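Local atomic coordinates of FrnE protein (Deinococcus radiodurans, PDB entry 5CO3), a protein that probably catalyses thiol-disulfide exchange in the cytoplasm, as a disulfide oxidoreductase with a DsbA-like thioredoxin fold. Residues A[129-134]-A[139-144]; A[22-27]-A[89-94]; A[51-56]-A[111-116]. All coordinates share one frame; numbering follows the deposited sequence.

Contact 1: residues A[129-134]-A[139-144]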
ATOM      1  N   LYS A 129      -4.846   4.688   4.661  1.00 24.14           N
ATOM      2  CA  LYS A 129      -4.614   3.440   3.931  1.00 22.13           C
ATOM      3  C   LYS A 129      -5.060   2.260   4.786  1.00 22.91           C
ATOM      4  O   LYS A 129      -5.801   1.391   4.331  1.00 21.25           O
ATOM      5  CB  LYS A 129      -3.135   3.293   3.535  1.00 25.77           C
ATOM      6  CG  LYS A 129      -2.788   1.931   2.940  1.00 25.64           C
ATOM      7  CD  LYS A 129      -3.294   1.786   1.509  1.00 35.57           C
ATOM      8  CE  LYS A 129      -2.875   0.451   0.918  1.00 36.22           C
ATOM      9  NZ  LYS A 129      -3.318   0.285  -0.498  1.00 34.44           N
ATOM     10  N   GLU A 130      -4.606   2.252   6.034  1.00 24.29           N
ATOM     11  CA  GLU A 130      -4.975   1.226   7.004  1.00 21.81           C
ATOM     12  C   GLU A 130      -6.498   1.079   7.148  1.00 21.95           C
ATOM     13  O   GLU A 130      -7.033  -0.030   7.070  1.00 20.93           O
ATOM     14  CB  GLU A 130      -4.339   1.563   8.358  1.00 20.86           C
ATOM     15  CG  GLU A 130      -4.786   0.682   9.514  1.00 24.79           C
ATOM     16  CD  GLU A 130      -4.112  -0.680   9.502  1.00 25.11           C
ATOM     17  OE1 GLU A 130      -3.038  -0.817   8.877  1.00 24.91           O
ATOM     18  OE2 GLU A 130      -4.658  -1.613  10.116  1.00 26.34           O
ATOM     19  N   ARG A 131      -7.183   2.209   7.338  1.00 20.51           N
ATOM     20  CA  ARG A 131      -8.634   2.222   7.509  1.00 22.43           C
ATOM     21  C   ARG A 131      -9.347   1.643   6.304  1.00 19.17           C
ATOM     22  O   ARG A 131     -10.280   0.860   6.456  1.00 22.09           O
ATOM     23  CB  ARG A 131      -9.133   3.644   7.753  1.00 25.44           C
ATOM     24  CG  ARG A 131     -10.619   3.695   8.142  1.00 26.73           C
ATOM     25  CD  ARG A 131     -10.823   2.998   9.487  1.00 25.27           C
ATOM     26  NE  ARG A 131     -12.223   2.719   9.824  1.00 26.82           N
ATOM     27  CZ  ARG A 131     -12.891   1.631   9.442  1.00 25.20           C
ATOM     28  NH1 ARG A 131     -12.313   0.723   8.652  1.00 25.43           N
ATOM     29  NH2 ARG A 131     -14.145   1.459   9.831  1.00 29.86           N
ATOM     30  N   LEU A 132      -8.901   2.029   5.106  1.00 18.68           N
ATOM     31  CA  LEU A 132      -9.494   1.524   3.873  1.00 22.27           C
ATOM     32  C   LEU A 132      -9.258   0.021   3.693  1.00 19.73           C
ATOM     33  O   LEU A 132     -10.164  -0.705   3.298  1.00 20.87           O
ATOM     34  CB  LEU A 132      -8.958   2.303   2.665  1.00 19.93           C
ATOM     35  CG  LEU A 132      -9.599   3.683   2.604  1.00 18.88           C
ATOM     36  CD1 LEU A 132      -8.746   4.618   1.765  1.00 22.08           C
ATOM     37  CD2 LEU A 132     -11.037   3.585   2.037  1.00 21.19           C
ATOM     38  N   LEU A 133      -8.052  -0.443   4.007  1.00 18.91           N
ATOM     39  CA  LEU A 133      -7.774  -1.873   3.897  1.00 20.84           C
ATOM     40  C   LEU A 133      -8.704  -2.678   4.808  1.00 20.10           C
ATOM     41  O   LEU A 133      -9.248  -3.708   4.404  1.00 18.38           O
ATOM     42  CB  LEU A 133      -6.296  -2.163   4.229  1.00 18.87           C
ATOM     43  CG  LEU A 133      -5.311  -1.690   3.149  1.00 19.10           C
ATOM     44  CD1 LEU A 133      -3.867  -1.701   3.690  1.00 20.48           C
ATOM     45  CD2 LEU A 133      -5.438  -2.573   1.904  1.00 24.05           C
ATOM     46  N   ARG A 134      -8.895  -2.195   6.033  1.00 20.23           N
ATOM     47  CA  ARG A 134      -9.785  -2.858   6.975  1.00 19.59           C
ATOM     48  C   ARG A 134     -11.241  -2.815   6.492  1.00 20.28           C
ATOM     49  O   ARG A 134     -11.962  -3.814   6.542  1.00 22.06           O
ATOM     50  CB  ARG A 134      -9.656  -2.217   8.364  1.00 27.56           C
ATOM     51  CG  ARG A 134     -10.455  -2.919   9.454  1.00 34.01           C
ATOM     52  CD  ARG A 134     -10.253  -2.241  10.810  1.00 42.49           C
ATOM     53  NE  ARG A 134     -11.496  -1.644  11.287  1.00 58.95           N
ATOM     54  CZ  ARG A 134     -11.598  -0.449  11.865  1.00 59.59           C
ATOM     55  NH1 ARG A 134     -10.518   0.308  12.058  1.00 59.50           N
ATOM     56  NH2 ARG A 134     -12.787  -0.012  12.256  1.00 56.85           N
ATOM     57  N   GLU A 139     -14.662  -5.534   6.746  1.00 22.70           N
ATOM     58  CA  GLU A 139     -15.925  -4.941   7.179  1.00 24.23           C
ATOM     59  C   GLU A 139     -16.997  -4.889   6.109  1.00 22.84           C
ATOM     60  O   GLU A 139     -18.067  -4.352   6.359  1.00 26.28           O
ATOM     61  CB  GLU A 139     -15.675  -3.540   7.708  1.00 19.95           C
ATOM     62  CG  GLU A 139     -14.735  -3.554   8.920  1.00 19.36           C
ATOM     63  CD  GLU A 139     -14.382  -2.163   9.398  1.00 29.88           C
ATOM     64  OE1 GLU A 139     -14.469  -1.223   8.591  1.00 25.61           O
ATOM     65  OE2 GLU A 139     -14.014  -2.014  10.590  1.00 34.94           O
ATOM     66  N   GLY A 140     -16.722  -5.447   4.937  1.00 21.50           N
ATOM     67  CA  GLY A 140     -17.737  -5.522   3.887  1.00 20.39           C
ATOM     68  C   GLY A 140     -18.210  -4.169   3.383  1.00 25.75           C
ATOM     69  O   GLY A 140     -19.353  -4.038   2.900  1.00 24.47           O
ATOM     70  N   GLN A 141     -17.350  -3.159   3.496  1.00 22.94           N
ATOM     71  CA  GLN A 141     -17.703  -1.802   3.063  1.00 20.90           C
ATOM     72  C   GLN A 141     -17.408  -1.601   1.575  1.00 20.76           C
ATOM     73  O   GLN A 141     -16.492  -2.202   1.017  1.00 22.05           O
ATOM     74  CB  GLN A 141     -16.960  -0.746   3.890  1.00 23.76           C
ATOM     75  CG  GLN A 141     -16.990  -1.014   5.394  1.00 25.59           C
ATOM     76  CD  GLN A 141     -17.278   0.227   6.214  1.00 29.82           C
ATOM     77  OE1 GLN A 141     -18.044   1.100   5.789  1.00 39.07           O
ATOM     78  NE2 GLN A 141     -16.679   0.311   7.412  1.00 31.05           N
ATOM     79  N   ASN A 142     -18.228  -0.768   0.933  1.00 20.97           N
ATOM     80  CA  ASN A 142     -18.042  -0.413  -0.463  1.00 18.18           C
ATOM     81  C   ASN A 142     -17.172   0.839  -0.569  1.00 19.46           C
ATOM     82  O   ASN A 142     -17.654   1.947  -0.317  1.00 21.37           O
ATOM     83  CB  ASN A 142     -19.407  -0.189  -1.111  1.00 19.32           C
ATOM     84  CG  ASN A 142     -19.316   0.350  -2.528  1.00 23.72           C
ATOM     85  OD1 ASN A 142     -18.235   0.510  -3.092  1.00 22.01           O
ATOM     86  ND2 ASN A 142     -20.481   0.613  -3.122  1.00 23.89           N
ATOM     87  N   VAL A 143     -15.897   0.679  -0.930  1.00 20.11           N
ATOM     88  CA  VAL A 143     -14.993   1.837  -0.949  1.00 22.55           C
ATOM     89  C   VAL A 143     -15.104   2.712  -2.224  1.00 22.43           C
ATOM     90  O   VAL A 143     -14.323   3.641  -2.426  1.00 24.01           O
ATOM     91  CB  VAL A 143     -13.532   1.387  -0.743  1.00 20.78           C
ATOM     92  CG1 VAL A 143     -13.413   0.616   0.583  1.00 23.46           C
ATOM     93  CG2 VAL A 143     -13.042   0.552  -1.924  1.00 22.69           C
ATOM     94  N   ASN A 144     -16.076   2.404  -3.086  1.00 23.28           N
ATOM     95  CA  ASN A 144     -16.414   3.291  -4.202  1.00 23.56           C
ATOM     96  C   ASN A 144     -17.513   4.265  -3.797  1.00 23.14           C
ATOM     97  O   ASN A 144     -17.782   5.234  -4.490  1.00 28.71           O
ATOM     98  CB  ASN A 144     -16.873   2.476  -5.418  1.00 23.73           C
ATOM     99  CG  ASN A 144     -17.343   3.354  -6.571  1.00 24.79           C
ATOM    100  OD1 ASN A 144     -18.543   3.483  -6.842  1.00 31.60           O
ATOM    101  ND2 ASN A 144     -16.395   3.975  -7.247  1.00 25.31           N
TER
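The carboxylate of E139 is held by two arginines of the preceding helix, one at each oxygen. R131 meets E139 OE1 end-on with both terminal nitrogens, NH1 at 2.9 Å and NH2 at 3.0 Å from that single atom; NH2 uses the syn lone pair of E139 OE1, whereas NH1 arrives from above the carboxylate plane. R134 serves the other oxygen, its NE lying 2.6 Å from E139 OE2 and well out of the carboxylate plane. The guanidinium planes are nearly perpendicular to the carboxylate (81° for R131, 87° for R134). They overlap in an offset manner, R134 NH2 lying 3.1 Å above the R131 plane near its rim. The shared anion probably offsets the closeness of the two cations.

Around these salt bridges, Q141 NE2 gives E139 OE1 a third bond of 2.9 Å. Q141 OE1 bonds K151, and R131 NH2 has a second acid in E155, so helix 146-156 steadies both groups. E139 keeps its CG beside the backbone N (chi1 -61°) and then runs extended, carrying the carboxylate back to the helix. Beside this network, L132 CD2 packs against V143 CG1 at 4.1 Å. G140, with positive phi, turns the chain out of helix 125-137. The whole is a salt-bridge network closing a helix-loop-helix corner, part of the helical insertion that DsbA-like proteins carry within the thioredoxin fold.

Contact 2: residues A[22-27]-A[89-94]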
ATOM      1  N   CYS A  22      -6.316  -5.425  -2.790  1.00 23.85           N
ATOM      2  CA  CYS A  22      -5.405  -6.569  -2.780  1.00 25.46           C
ATOM      3  C   CYS A  22      -5.154  -7.091  -1.367  1.00 23.49           C
ATOM      4  O   CYS A  22      -4.617  -6.374  -0.533  1.00 23.65           O
ATOM      5  CB  CYS A  22      -4.071  -6.199  -3.431  1.00 25.67           C
ATOM      6  SG  CYS A  22      -2.883  -7.562  -3.457  1.00 30.21           S
ATOM      7  N   PRO A  23      -5.592  -8.322  -1.071  1.00 23.22           N
ATOM      8  CA  PRO A  23      -5.417  -8.839   0.294  1.00 22.01           C
ATOM      9  C   PRO A  23      -3.941  -8.967   0.653  1.00 21.07           C
ATOM     10  O   PRO A  23      -3.619  -8.863   1.842  1.00 22.41           O
ATOM     11  CB  PRO A  23      -6.101 -10.208   0.249  1.00 23.35           C
ATOM     12  CG  PRO A  23      -7.096 -10.079  -0.909  1.00 21.46           C
ATOM     13  CD  PRO A  23      -6.369  -9.244  -1.924  1.00 25.40           C
ATOM     14  N   TRP A  24      -3.068  -9.144  -0.336  1.00 24.04           N
ATOM     15  CA  TRP A  24      -1.644  -9.297  -0.044  1.00 26.22           C
ATOM     16  C   TRP A  24      -1.052  -7.961   0.382  1.00 24.75           C
ATOM     17  O   TRP A  24      -0.050  -7.920   1.090  1.00 25.77           O
ATOM     18  CB  TRP A  24      -0.891  -9.883  -1.236  1.00 27.90           C
ATOM     19  CG  TRP A  24      -1.150 -11.347  -1.378  1.00 30.03           C
ATOM     20  CD1 TRP A  24      -1.914 -11.956  -2.329  1.00 31.23           C
ATOM     21  CD2 TRP A  24      -0.674 -12.389  -0.516  1.00 33.56           C
ATOM     22  NE1 TRP A  24      -1.939 -13.311  -2.119  1.00 34.77           N
ATOM     23  CE2 TRP A  24      -1.179 -13.607  -1.016  1.00 38.21           C
ATOM     24  CE3 TRP A  24       0.141 -12.412   0.625  1.00 32.98           C
ATOM     25  CZ2 TRP A  24      -0.902 -14.835  -0.416  1.00 34.64           C
ATOM     26  CZ3 TRP A  24       0.417 -13.636   1.219  1.00 34.79           C
ATOM     27  CH2 TRP A  24      -0.102 -14.830   0.698  1.00 38.23           C
ATOM     28  N   CYS A  25      -1.695  -6.864  -0.006  1.00 23.67           N
ATOM     29  CA  CYS A  25      -1.192  -5.557   0.402  1.00 25.47           C
ATOM     30  C   CYS A  25      -1.385  -5.308   1.893  1.00 24.27           C
ATOM     31  O   CYS A  25      -0.556  -4.657   2.525  1.00 23.56           O
ATOM     32  CB  CYS A  25      -1.860  -4.453  -0.426  1.00 24.60           C
ATOM     33  SG  CYS A  25      -1.226  -4.372  -2.104  1.00 26.16           S
ATOM     34  N   TYR A  26      -2.487  -5.794   2.458  1.00 22.84           N
ATOM     35  CA  TYR A  26      -2.705  -5.630   3.886  1.00 24.26           C
ATOM     36  C   TYR A  26      -1.699  -6.512   4.638  1.00 24.12           C
ATOM     37  O   TYR A  26      -1.042  -6.061   5.578  1.00 21.85           O
ATOM     38  CB  TYR A  26      -4.141  -5.988   4.254  1.00 21.16           C
ATOM     39  CG  TYR A  26      -4.702  -5.266   5.448  1.00 21.46           C
ATOM     40  CD1 TYR A  26      -3.900  -4.475   6.281  1.00 21.90           C
ATOM     41  CD2 TYR A  26      -6.061  -5.358   5.740  1.00 21.90           C
ATOM     42  CE1 TYR A  26      -4.439  -3.822   7.385  1.00 21.69           C
ATOM     43  CE2 TYR A  26      -6.601  -4.713   6.827  1.00 22.13           C
ATOM     44  CZ  TYR A  26      -5.805  -3.953   7.641  1.00 21.82           C
ATOM     45  OH  TYR A  26      -6.364  -3.319   8.721  1.00 23.80           O
ATOM     46  N   ILE A  27      -1.576  -7.762   4.196  1.00 22.60           N
ATOM     47  CA  ILE A  27      -0.563  -8.676   4.732  1.00 24.80           C
ATOM     48  C   ILE A  27       0.835  -8.053   4.655  1.00 25.25           C
ATOM     49  O   ILE A  27       1.595  -8.082   5.633  1.00 26.06           O
ATOM     50  CB  ILE A  27      -0.585 -10.021   3.990  1.00 21.96           C
ATOM     51  CG1 ILE A  27      -1.824 -10.810   4.423  1.00 27.52           C
ATOM     52  CG2 ILE A  27       0.716 -10.833   4.252  1.00 25.39           C
ATOM     53  CD1 ILE A  27      -2.269 -11.911   3.442  1.00 29.02           C
ATOM     54  N   THR A  89      -6.831 -15.819   3.839  1.00 24.97           N
ATOM     55  CA  THR A  89      -7.480 -15.594   5.130  1.00 25.41           C
ATOM     56  C   THR A  89      -6.606 -16.096   6.284  1.00 29.37           C
ATOM     57  O   THR A  89      -6.392 -15.380   7.268  1.00 28.10           O
ATOM     58  CB  THR A  89      -8.854 -16.271   5.192  1.00 28.40           C
ATOM     59  OG1 THR A  89      -9.718 -15.629   4.246  1.00 24.60           O
ATOM     60  CG2 THR A  89      -9.466 -16.114   6.567  1.00 27.82           C
ATOM     61  N   GLN A  90      -6.088 -17.309   6.152  1.00 27.21           N
ATOM     62  CA  GLN A  90      -5.249 -17.900   7.204  1.00 29.35           C
ATOM     63  C   GLN A  90      -3.909 -17.190   7.328  1.00 30.19           C
ATOM     64  O   GLN A  90      -3.443 -16.937   8.439  1.00 29.93           O
ATOM     65  CB  GLN A  90      -5.038 -19.379   6.937  1.00 35.48           C
ATOM     66  CG  GLN A  90      -6.299 -20.157   7.200  1.00 50.05           C
ATOM     67  CD  GLN A  90      -6.182 -21.587   6.781  1.00 70.99           C
ATOM     68  OE1 GLN A  90      -5.288 -22.303   7.235  1.00 81.67           O
ATOM     69  NE2 GLN A  90      -7.078 -22.019   5.899  1.00 71.67           N
ATOM     70  N   THR A  91      -3.308 -16.842   6.194  1.00 28.53           N
ATOM     71  CA  THR A  91      -2.058 -16.085   6.206  1.00 27.62           C
ATOM     72  C   THR A  91      -2.261 -14.743   6.922  1.00 26.46           C
ATOM     73  O   THR A  91      -1.448 -14.333   7.773  1.00 26.06           O
ATOM     74  CB  THR A  91      -1.526 -15.866   4.767  1.00 28.01           C
ATOM     75  OG1 THR A  91      -1.289 -17.137   4.154  1.00 29.90           O
ATOM     76  CG2 THR A  91      -0.212 -15.096   4.802  1.00 27.91           C
ATOM     77  N   ALA A  92      -3.373 -14.085   6.629  1.00 24.80           N
ATOM     78  CA  ALA A  92      -3.659 -12.800   7.246  1.00 25.00           C
ATOM     79  C   ALA A  92      -3.871 -12.931   8.758  1.00 25.58           C
ATOM     80  O   ALA A  92      -3.523 -12.023   9.522  1.00 25.46           O
ATOM     81  CB  ALA A  92      -4.891 -12.152   6.575  1.00 23.14           C
ATOM     82  N   ALA A  93      -4.426 -14.057   9.205  1.00 23.57           N
ATOM     83  CA  ALA A  93      -4.717 -14.207  10.623  1.00 28.93           C
ATOM     84  C   ALA A  93      -3.425 -14.161  11.420  1.00 24.46           C
ATOM     85  O   ALA A  93      -3.403 -13.688  12.558  1.00 27.52           O
ATOM     86  CB  ALA A  93      -5.473 -15.512  10.897  1.00 30.39           C
ATOM     87  N   GLN A  94      -2.342 -14.640  10.811  1.00 28.93           N
ATOM     88  CA  GLN A  94      -1.032 -14.649  11.469  1.00 31.50           C
ATOM     89  C   GLN A  94      -0.448 -13.239  11.603  1.00 33.86           C
ATOM     90  O   GLN A  94       0.465 -13.013  12.394  1.00 32.26           O
ATOM     91  CB  GLN A  94      -0.057 -15.547  10.705  1.00 29.27           C
ATOM     92  CG  GLN A  94      -0.428 -17.015  10.739  1.00 34.35           C
ATOM     93  CD  GLN A  94      -0.517 -17.559  12.152  1.00 39.91           C
ATOM     94  OE1 GLN A  94      -1.609 -17.835  12.647  1.00 48.15           O
ATOM     95  NE2 GLN A  94       0.634 -17.729  12.807  1.00 42.25           N
TER
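The helical segments 23-27 and 89-93, parts of helices 23-38 and 78-93, run nearly parallel (16°), with their axes 10.0 Å from each other at closest approach. They come together at I27 and A92, whose CA atoms are 5.7 Å apart. The first segment opens the helix that carries the thioredoxin-type CxxC motif, C22-P23-W24-C25. The two cysteines are not bonded here, C22 SG lying 3.8 Å from C25 SG, although a disulfide between them has been seen in another structure of this protein, as has one between C22 and C244.

The contact itself is apolar and small, and it uses the side of the helix turned from the thiols. I27 is its centre: CG1 rests on the backbone of A92, 3.9 Å from CA, and also touches the methyl CB, while CD1 reaches on along the partner helix to T91. The same CD1 lies over one face of the W24 indole, near its rim, so isoleucine and tryptophan present a continuous surface to helix 78-93. M88 of that helix also touches W24 and P23, one turn before A92, and Y99, in the loop beyond, bonds the carbonyl of P23. The motif is thus held against the helical part of the fold by the two residues between the cysteines, P23 and W24, and by I27 after them.

T91 completes the surface by offering its methyl group and turning its hydroxyl elsewhere. With CG2 anti to the backbone N and OG1 beside it (chi1 -60°), OG1 bonds the carbonyl of H87 within its own helix. CG2 is thereby directed into the angle between the two partners, 3.9 Å from W24 CZ3 and 4.0 Å from I27 CD1.

Contact 3: residues A[51-56]-A[111-116]. With GOL (glycerol), chain B.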
ATOM      1  N   SER A  51      -0.470   5.007  -5.236  1.00 33.66           N
ATOM      2  CA  SER A  51      -1.679   4.380  -5.751  1.00 33.77           C
ATOM      3  C   SER A  51      -1.381   3.340  -6.813  1.00 33.39           C
ATOM      4  O   SER A  51      -0.540   3.543  -7.690  1.00 36.28           O
ATOM      5  CB  SER A  51      -2.622   5.437  -6.326  1.00 35.02           C
ATOM      6  OG  SER A  51      -2.839   6.482  -5.401  1.00 37.00           O
ATOM      7  N   PHE A  52      -2.092   2.224  -6.725  1.00 30.00           N
ATOM      8  CA  PHE A  52      -2.046   1.189  -7.738  1.00 34.08           C
ATOM      9  C   PHE A  52      -3.446   0.602  -7.818  1.00 28.37           C
ATOM     10  O   PHE A  52      -4.074   0.360  -6.783  1.00 29.08           O
ATOM     11  CB  PHE A  52      -1.019   0.116  -7.389  1.00 32.49           C
ATOM     12  CG  PHE A  52      -0.732  -0.846  -8.509  1.00 35.44           C
ATOM     13  CD1 PHE A  52      -1.578  -1.914  -8.756  1.00 36.40           C
ATOM     14  CD2 PHE A  52       0.403  -0.700  -9.295  1.00 34.44           C
ATOM     15  CE1 PHE A  52      -1.310  -2.806  -9.771  1.00 37.33           C
ATOM     16  CE2 PHE A  52       0.677  -1.593 -10.309  1.00 37.06           C
ATOM     17  CZ  PHE A  52      -0.188  -2.645 -10.552  1.00 43.65           C
ATOM     18  N   GLU A  53      -3.938   0.419  -9.038  1.00 33.85           N
ATOM     19  CA  GLU A  53      -5.231  -0.213  -9.254  1.00 33.50           C
ATOM     20  C   GLU A  53      -5.046  -1.509 -10.014  1.00 38.02           C
ATOM     21  O   GLU A  53      -4.543  -1.502 -11.137  1.00 39.87           O
ATOM     22  CB  GLU A  53      -6.174   0.718 -10.026  1.00 30.70           C
ATOM     23  CG  GLU A  53      -6.927   1.694  -9.138  1.00 28.80           C
ATOM     24  CD  GLU A  53      -7.785   2.669  -9.931  1.00 36.71           C
ATOM     25  OE1 GLU A  53      -8.982   2.386 -10.175  1.00 38.20           O
ATOM     26  OE2 GLU A  53      -7.252   3.728 -10.324  1.00 36.84           O
ATOM     27  N   LEU A  54      -5.442  -2.620  -9.395  1.00 37.90           N
ATOM     28  CA  LEU A  54      -5.430  -3.907 -10.079  1.00 38.74           C
ATOM     29  C   LEU A  54      -6.227  -3.830 -11.368  1.00 36.98           C
ATOM     30  O   LEU A  54      -5.839  -4.401 -12.378  1.00 41.54           O
ATOM     31  CB  LEU A  54      -6.006  -5.004  -9.193  1.00 31.50           C
ATOM     32  CG  LEU A  54      -5.274  -5.263  -7.882  1.00 37.07           C
ATOM     33  CD1 LEU A  54      -6.001  -6.352  -7.115  1.00 33.96           C
ATOM     34  CD2 LEU A  54      -3.825  -5.638  -8.161  1.00 41.21           C
ATOM     35  N   ASP A  55      -7.346  -3.118 -11.324  1.00 35.90           N
ATOM     36  CA  ASP A  55      -8.223  -2.998 -12.482  1.00 40.08           C
ATOM     37  C   ASP A  55      -8.831  -1.602 -12.549  1.00 37.65           C
ATOM     38  O   ASP A  55      -9.922  -1.366 -12.031  1.00 38.79           O
ATOM     39  CB  ASP A  55      -9.326  -4.060 -12.424  1.00 42.29           C
ATOM     40  CG  ASP A  55     -10.224  -4.058 -13.659  1.00 49.41           C
ATOM     41  OD1 ASP A  55      -9.900  -3.399 -14.680  1.00 48.96           O
ATOM     42  OD2 ASP A  55     -11.264  -4.744 -13.601  1.00 53.78           O
ATOM     43  N   PRO A  56      -8.115  -0.671 -13.190  1.00 44.63           N
ATOM     44  CA  PRO A  56      -8.540   0.726 -13.315  1.00 43.37           C
ATOM     45  C   PRO A  56      -9.872   0.853 -14.058  1.00 41.33           C
ATOM     46  O   PRO A  56     -10.612   1.803 -13.838  1.00 43.32           O
ATOM     47  CB  PRO A  56      -7.405   1.374 -14.122  1.00 46.91           C
ATOM     48  CG  PRO A  56      -6.256   0.426 -14.032  1.00 49.42           C
ATOM     49  CD  PRO A  56      -6.858  -0.934 -13.911  1.00 46.78           C
ATOM     50  N   LEU A 111     -11.492   6.262  -6.270  1.00 29.27           N
ATOM     51  CA  LEU A 111     -11.880   7.304  -5.323  1.00 25.72           C
ATOM     52  C   LEU A 111     -11.229   7.081  -3.960  1.00 27.55           C
ATOM     53  O   LEU A 111     -10.822   8.037  -3.301  1.00 27.81           O
ATOM     54  CB  LEU A 111     -13.403   7.364  -5.171  1.00 27.80           C
ATOM     55  CG  LEU A 111     -14.194   8.039  -6.288  1.00 33.52           C
ATOM     56  CD1 LEU A 111     -15.685   7.754  -6.137  1.00 28.40           C
ATOM     57  CD2 LEU A 111     -13.911   9.543  -6.294  1.00 33.93           C
ATOM     58  N   ALA A 112     -11.140   5.820  -3.541  1.00 26.11           N
ATOM     59  CA  ALA A 112     -10.461   5.465  -2.305  1.00 23.00           C
ATOM     60  C   ALA A 112      -9.001   5.889  -2.364  1.00 26.47           C
ATOM     61  O   ALA A 112      -8.476   6.437  -1.399  1.00 25.26           O
ATOM     62  CB  ALA A 112     -10.578   3.978  -2.066  1.00 24.14           C
ATOM     63  N   HIS A 113      -8.343   5.656  -3.497  1.00 25.60           N
ATOM     64  CA  HIS A 113      -6.953   6.083  -3.643  1.00 28.66           C
ATOM     65  C   HIS A 113      -6.844   7.599  -3.576  1.00 27.35           C
ATOM     66  O   HIS A 113      -5.875   8.132  -3.033  1.00 32.28           O
ATOM     67  CB  HIS A 113      -6.348   5.553  -4.946  1.00 29.41           C
ATOM     68  CG  HIS A 113      -5.951   4.110  -4.866  1.00 24.54           C
ATOM     69  ND1 HIS A 113      -4.869   3.677  -4.125  1.00 25.95           N
ATOM     70  CD2 HIS A 113      -6.487   3.003  -5.432  1.00 25.98           C
ATOM     71  CE1 HIS A 113      -4.766   2.365  -4.234  1.00 30.88           C
ATOM     72  NE2 HIS A 113      -5.733   1.932  -5.026  1.00 26.42           N
ATOM     73  N   GLN A 114      -7.845   8.296  -4.118  1.00 26.72           N
ATOM     74  CA  GLN A 114      -7.876   9.751  -4.021  1.00 29.25           C
ATOM     75  C   GLN A 114      -7.957  10.213  -2.564  1.00 30.45           C
ATOM     76  O   GLN A 114      -7.303  11.187  -2.170  1.00 31.34           O
ATOM     77  CB  GLN A 114      -9.056  10.324  -4.811  1.00 28.17           C
ATOM     78  CG  GLN A 114      -8.808  10.380  -6.311  1.00 33.10           C
ATOM     79  CD  GLN A 114     -10.014  10.906  -7.092  1.00 35.55           C
ATOM     80  OE1 GLN A 114     -10.485  12.018  -6.849  1.00 38.13           O
ATOM     81  NE2 GLN A 114     -10.526  10.100  -8.020  1.00 35.64           N
ATOM     82  N   LEU A 115      -8.766   9.513  -1.772  1.00 28.78           N
ATOM     83  CA  LEU A 115      -8.918   9.845  -0.357  1.00 29.48           C
ATOM     84  C   LEU A 115      -7.590   9.685   0.382  1.00 27.55           C
ATOM     85  O   LEU A 115      -7.248  10.477   1.264  1.00 27.05           O
ATOM     86  CB  LEU A 115      -9.988   8.970   0.288  1.00 26.53           C
ATOM     87  CG  LEU A 115     -10.215   9.231   1.779  1.00 28.09           C
ATOM     88  CD1 LEU A 115     -10.479  10.707   2.041  1.00 30.96           C
ATOM     89  CD2 LEU A 115     -11.359   8.368   2.310  1.00 25.75           C
ATOM     90  N   ILE A 116      -6.831   8.665   0.013  1.00 28.87           N
ATOM     91  CA  ILE A 116      -5.543   8.482   0.664  1.00 25.74           C
ATOM     92  C   ILE A 116      -4.612   9.657   0.332  1.00 29.77           C
ATOM     93  O   ILE A 116      -3.911  10.181   1.205  1.00 29.72           O
ATOM     94  CB  ILE A 116      -4.900   7.161   0.267  1.00 22.78           C
ATOM     95  CG1 ILE A 116      -5.731   6.003   0.804  1.00 27.21           C
ATOM     96  CG2 ILE A 116      -3.531   7.056   0.933  1.00 23.77           C
ATOM     97  CD1 ILE A 116      -5.406   4.645   0.203  1.00 26.49           C
TER
HETATM   98  C1  GOL B 301      -2.375   3.950  -1.337  0.83 38.38           C
HETATM   99  O1  GOL B 301      -2.371   2.718  -2.027  0.83 41.31           O
HETATM  100  C2  GOL B 301      -2.158   5.106  -2.312  0.83 41.40           C
HETATM  101  O2  GOL B 301      -3.323   5.493  -3.035  0.83 29.61           O
HETATM  102  C3  GOL B 301      -1.496   6.270  -1.583  0.83 51.14           C
HETATM  103  O3  GOL B 301      -1.583   7.459  -2.334  0.83 57.70           O
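The imidazole of H113 lies against the backbone of the chain leaving strand 45-51, with the F52 amide N over one face and glycerol O2 at the edge, close to the ring plane. Glycerol C1 also lies in that plane. S51 and E53 meet the ring obliquely: S51 CB comes to 3.6 Å from H113 ND1, and E53 CG to 4.0 Å from H113 CD2. Glutamate and histidine slide past one another in opposite directions, their flat groups inclined by 38°, and the touching is done by the aliphatic part of E53. Its carboxylate goes on to a salt bridge with R177 of helix 173-186.

Both ring nitrogens are engaged. H113 NE2 is hydrogen-bonded to D19 OD1, and H113 ND1 bonds glycerol O2 at 2.6 Å in a fairly straight geometry (165°). CG is anti to the carbonyl carbon (chi1 -78°), which swings the ring off helix 110-121 toward the end of the strand.

S51 OG lies 2.6 Å from the same glycerol O2, so one hydroxyl of the ligand is gripped by serine and histidine together. S51 OG in turn is bonded to H117, a turn further along the helix. I116 meets the carbons of the glycerol, with CG2 3.3 Å from C3 and CD1 3.5 Å from C1, whereas S51, H113 and K129 bond its hydroxyls, K129 taking O1.

The glycerol probably comes from the crystallisation liquor. Bonded to D19 at one nitrogen and to a hydroxyl at the other, H113 is probably fixed in its rotation, and its ring appears to link the loop after strand 45-51 to helix 110-121.

Helix 125-137 ties the three contacts together. From contact 1, E130 OE2 reaches Y26 OH of contact 2 at 2.8 Å, a probable hydrogen bond, and L133 CB packs on Y26 CD2 at 3.5 Å; through Y26 these two residues reach the helix of the CxxC motif. Contact 3 is joined to contact 1 by L132 CD1, 3.5 Å from I116 CG1, across consecutive helices, and by the ligand: K129 NZ of contact 1 bonds O1 of the glycerol held in contact 3, at 3.0 Å. Contacts 2 and 3, about 19 Å apart by centres, barely meet: C22 CB is 4.2 Å from L54 CD1. The 51-56 loop therefore flanks the CxxC motif.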